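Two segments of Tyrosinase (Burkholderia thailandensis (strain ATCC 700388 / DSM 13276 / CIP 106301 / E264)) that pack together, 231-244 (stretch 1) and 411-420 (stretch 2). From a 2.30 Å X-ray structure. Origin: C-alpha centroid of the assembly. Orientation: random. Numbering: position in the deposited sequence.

Stretch 1 231-244: DPTRNGVYAKYVRC
Stretch 2 411-420: ELKSLLAVPS

Residues 231-236 form an irregular loop, and Gly236 occupies the N-cap position of helix 237-244. Stretch 2 opens in a helix begun earlier in the chain, then runs extended from Ala417 (phi/psi -79/142) to Ser420. The helix axes approach to 10.3 Å, with an angle of 109° between their N-to-C directions. Two CA pairs set the register: Arg234 CA to Leu415 CA at 6.2 Å and Val242 CA to Leu412 CA at 7.2 Å. The contact buries 569 Å², both sides summed. Leu416 and Leu415 have the largest areas covered by the other stretch, 109 and 102 Å².

Apolar side chains make much of the contact. The CA-to-CB bonds of Val242 (chi1 t) and Leu412 (m, t) each point toward the other stretch, with Val242 CG2 3.8 Å from Leu412 CD2. Val242 is buried. Val242 CG1 lies 3.9 Å from Leu416 CD1, so the branched valine touches two leucines. Leu415 (t, p) starts sideways and brings its end in: Leu415 CD2 sits 4.3 Å from Ala239 CB and 3.8 Å from Tyr238 CE1, at the ring edge. Ala239 is small and buried, and the leucine end lies against it. Leu415 CD1 reaches the loop, 3.4 Å from Pro232 O. Tyr238 (chi1 t, chi2 -84°) also places OH 3.5 Å from Leu412 CD2.

Polar contacts come from Arg234 (p, t, p, chi4 -83°). Its long side chain brings the guanidinium to backbone carbonyls of stretch 2. Arg234 NH2 donates a weak hydrogen bond to Ala417 O (3.1 Å, 122°) and lies 3.0 Å from Leu415 O. Pro419 covers one guanidinium face with CD, while its CG is 3.3 Å from Arg234 NH1.

Arg243 (chi1 -93°, chi2 -135°, chi3 t, chi4 -86°) packs along Leu416 (m, t). Arg243 CG is 3.5 Å from Leu416 CD2, and Leu416 CB lies over one face of the guanidinium.

Within the loop, Asn235 N donates to Thr233 OG1 at 3.2 Å.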

# COMPACT_ATOMS: atom_id res chain seq x y z
N ASP A 231 -10.18 1.66 -55.98
CA ASP A 231 -11.21 2.64 -55.57
C ASP A 231 -11.33 2.87 -54.06
O ASP A 231 -12.27 2.41 -53.46
CB ASP A 231 -12.60 2.29 -56.14
CG ASP A 231 -12.66 2.39 -57.67
OD1 ASP A 231 -11.68 2.86 -58.30
OD2 ASP A 231 -13.72 1.98 -58.23
N PRO A 232 -10.38 3.58 -53.45
CA PRO A 232 -10.54 3.85 -52.02
C PRO A 232 -11.70 4.82 -51.77
O PRO A 232 -11.74 5.88 -52.40
CB PRO A 232 -9.18 4.40 -51.55
CG PRO A 232 -8.43 4.76 -52.81
CD PRO A 232 -9.01 3.88 -53.90
N THR A 233 -12.64 4.43 -50.92
CA THR A 233 -13.68 5.34 -50.39
C THR A 233 -13.04 6.35 -49.41
O THR A 233 -11.82 6.30 -49.12
CB THR A 233 -14.81 4.57 -49.68
OG1 THR A 233 -14.42 4.23 -48.35
CG2 THR A 233 -15.23 3.32 -50.44
N ARG A 234 -13.89 7.24 -48.91
CA ARG A 234 -13.50 8.32 -47.99
C ARG A 234 -13.42 7.79 -46.55
O ARG A 234 -13.04 8.53 -45.68
CB ARG A 234 -14.48 9.51 -48.06
CG ARG A 234 -15.86 9.23 -47.49
CD ARG A 234 -16.86 10.39 -47.39
NE ARG A 234 -17.46 10.72 -48.67
CZ ARG A 234 -16.89 11.50 -49.58
NH1 ARG A 234 -17.41 11.54 -50.80
NH2 ARG A 234 -15.82 12.23 -49.27
N ASN A 235 -13.80 6.54 -46.30
CA ASN A 235 -13.83 6.00 -44.94
C ASN A 235 -12.65 5.09 -44.60
O ASN A 235 -12.53 4.70 -43.43
CB ASN A 235 -14.99 5.04 -44.74
CG ASN A 235 -16.27 5.70 -45.14
OD1 ASN A 235 -16.93 5.22 -46.07
ND2 ASN A 235 -16.55 6.84 -44.52
N GLY A 236 -11.89 4.65 -45.59
CA GLY A 236 -10.88 3.63 -45.38
C GLY A 236 -9.58 4.18 -44.78
O GLY A 236 -9.48 5.36 -44.49
N VAL A 237 -8.60 3.30 -44.60
CA VAL A 237 -7.33 3.72 -44.04
C VAL A 237 -6.60 4.59 -45.04
O VAL A 237 -5.85 5.47 -44.64
CB VAL A 237 -6.46 2.52 -43.62
CG1 VAL A 237 -5.14 3.01 -43.02
CG2 VAL A 237 -7.22 1.62 -42.66
N TYR A 238 -6.83 4.38 -46.34
CA TYR A 238 -6.18 5.21 -47.33
C TYR A 238 -6.57 6.69 -47.14
O TYR A 238 -5.68 7.60 -47.00
CB TYR A 238 -6.52 4.71 -48.73
CG TYR A 238 -5.95 5.55 -49.85
CD1 TYR A 238 -6.60 6.68 -50.31
CD2 TYR A 238 -4.74 5.20 -50.44
CE1 TYR A 238 -6.06 7.45 -51.35
CE2 TYR A 238 -4.20 5.95 -51.48
CZ TYR A 238 -4.86 7.08 -51.93
OH TYR A 238 -4.32 7.80 -52.95
N ALA A 239 -7.88 6.91 -47.12
CA ALA A 239 -8.42 8.25 -46.85
C ALA A 239 -7.89 8.80 -45.51
O ALA A 239 -7.66 9.99 -45.42
CB ALA A 239 -9.93 8.21 -46.81
N LYS A 240 -7.83 7.96 -44.47
CA LYS A 240 -7.44 8.47 -43.17
C LYS A 240 -5.97 8.94 -43.19
O LYS A 240 -5.63 9.94 -42.60
CB LYS A 240 -7.69 7.40 -42.11
CG LYS A 240 -9.11 7.30 -41.57
CD LYS A 240 -9.11 6.83 -40.12
CE LYS A 240 -10.48 6.69 -39.50
NZ LYS A 240 -10.95 7.97 -38.90
N TYR A 241 -5.09 8.23 -43.92
CA TYR A 241 -3.68 8.64 -44.06
C TYR A 241 -3.57 9.94 -44.86
O TYR A 241 -2.81 10.83 -44.48
CB TYR A 241 -2.88 7.52 -44.71
CG TYR A 241 -2.16 6.56 -43.81
CD1 TYR A 241 -1.39 7.01 -42.74
CD2 TYR A 241 -2.12 5.20 -44.10
CE1 TYR A 241 -0.69 6.12 -41.93
CE2 TYR A 241 -1.41 4.32 -43.31
CZ TYR A 241 -0.69 4.77 -42.22
OH TYR A 241 0.05 3.92 -41.44
N VAL A 242 -4.36 10.09 -45.92
CA VAL A 242 -4.42 11.35 -46.68
C VAL A 242 -4.86 12.48 -45.76
O VAL A 242 -4.18 13.50 -45.67
CB VAL A 242 -5.32 11.28 -47.93
CG1 VAL A 242 -5.45 12.64 -48.59
CG2 VAL A 242 -4.84 10.25 -48.96
N ARG A 243 -5.92 12.27 -45.00
CA ARG A 243 -6.40 13.31 -44.03
C ARG A 243 -5.28 13.75 -43.07
O ARG A 243 -5.17 14.95 -42.75
CB ARG A 243 -7.54 12.80 -43.14
CG ARG A 243 -8.94 13.08 -43.66
CD ARG A 243 -9.88 13.59 -42.59
NE ARG A 243 -11.21 13.68 -43.17
CZ ARG A 243 -11.68 14.73 -43.85
NH1 ARG A 243 -11.07 15.90 -43.78
NH2 ARG A 243 -12.78 14.60 -44.59
N CYS A 244 -4.50 12.79 -42.54
CA CYS A 244 -3.57 13.15 -41.47
C CYS A 244 -2.52 14.14 -42.01
O CYS A 244 -2.06 14.98 -41.24
CB CYS A 244 -2.94 11.94 -40.80
SG CYS A 244 -1.55 11.16 -41.67
N GLU A 411 -6.62 15.40 -56.93
CA GLU A 411 -7.31 14.13 -56.83
C GLU A 411 -7.52 13.77 -55.35
O GLU A 411 -8.53 13.17 -55.00
CB GLU A 411 -6.48 13.08 -57.59
CG GLU A 411 -6.89 11.63 -57.33
CD GLU A 411 -7.83 11.01 -58.35
OE1 GLU A 411 -8.93 10.55 -57.96
OE2 GLU A 411 -7.46 10.96 -59.54
N LEU A 412 -6.57 14.13 -54.50
CA LEU A 412 -6.61 13.77 -53.08
C LEU A 412 -7.50 14.76 -52.31
O LEU A 412 -8.20 14.30 -51.42
CB LEU A 412 -5.19 13.75 -52.49
CG LEU A 412 -4.28 12.60 -52.93
CD1 LEU A 412 -2.92 12.73 -52.25
CD2 LEU A 412 -4.90 11.24 -52.64
N LYS A 413 -7.40 16.07 -52.59
CA LYS A 413 -8.33 17.13 -52.08
C LYS A 413 -9.80 16.70 -52.16
O LYS A 413 -10.58 16.88 -51.22
CB LYS A 413 -8.26 18.41 -52.93
CG LYS A 413 -7.79 19.68 -52.21
CD LYS A 413 -6.31 19.96 -52.43
CE LYS A 413 -5.76 21.04 -51.53
NZ LYS A 413 -4.29 20.90 -51.39
N SER A 414 -10.16 16.17 -53.31
CA SER A 414 -11.52 15.93 -53.61
C SER A 414 -11.96 14.62 -52.95
O SER A 414 -13.11 14.51 -52.53
CB SER A 414 -11.75 15.89 -55.08
OG SER A 414 -11.32 14.65 -55.57
N LEU A 415 -11.08 13.64 -52.85
CA LEU A 415 -11.48 12.43 -52.15
C LEU A 415 -11.97 12.79 -50.74
O LEU A 415 -12.94 12.20 -50.27
CB LEU A 415 -10.29 11.47 -52.08
CG LEU A 415 -10.52 10.25 -51.18
CD1 LEU A 415 -11.45 9.26 -51.86
CD2 LEU A 415 -9.19 9.62 -50.80
N LEU A 416 -11.32 13.77 -50.10
CA LEU A 416 -11.69 14.31 -48.78
C LEU A 416 -12.85 15.34 -48.84
O LEU A 416 -13.28 15.82 -47.78
CB LEU A 416 -10.47 15.04 -48.18
CG LEU A 416 -9.21 14.22 -47.91
CD1 LEU A 416 -8.16 15.09 -47.19
CD2 LEU A 416 -9.52 12.95 -47.11
N ALA A 417 -13.29 15.75 -50.02
CA ALA A 417 -14.30 16.82 -50.14
C ALA A 417 -15.71 16.27 -49.85
O ALA A 417 -16.08 15.17 -50.29
CB ALA A 417 -14.28 17.45 -51.52
N VAL A 418 -16.48 17.11 -49.19
CA VAL A 418 -17.90 16.85 -49.03
C VAL A 418 -18.57 16.95 -50.40
O VAL A 418 -18.56 18.02 -51.00
CB VAL A 418 -18.52 17.83 -48.02
CG1 VAL A 418 -20.02 17.59 -47.83
CG2 VAL A 418 -17.77 17.77 -46.68
N PRO A 419 -19.14 15.85 -50.92
CA PRO A 419 -19.94 15.98 -52.13
C PRO A 419 -21.01 17.08 -51.94
O PRO A 419 -21.58 17.15 -50.86
CB PRO A 419 -20.65 14.63 -52.33
CG PRO A 419 -19.89 13.67 -51.44
CD PRO A 419 -19.30 14.52 -50.33
N SER A 420 -21.24 17.91 -52.98
CA SER A 420 -22.24 19.00 -52.94
C SER A 420 -23.64 18.45 -52.60
O SER A 420 -24.09 17.49 -53.20
CB SER A 420 -22.29 19.73 -54.26
OG SER A 420 -22.86 18.86 -55.22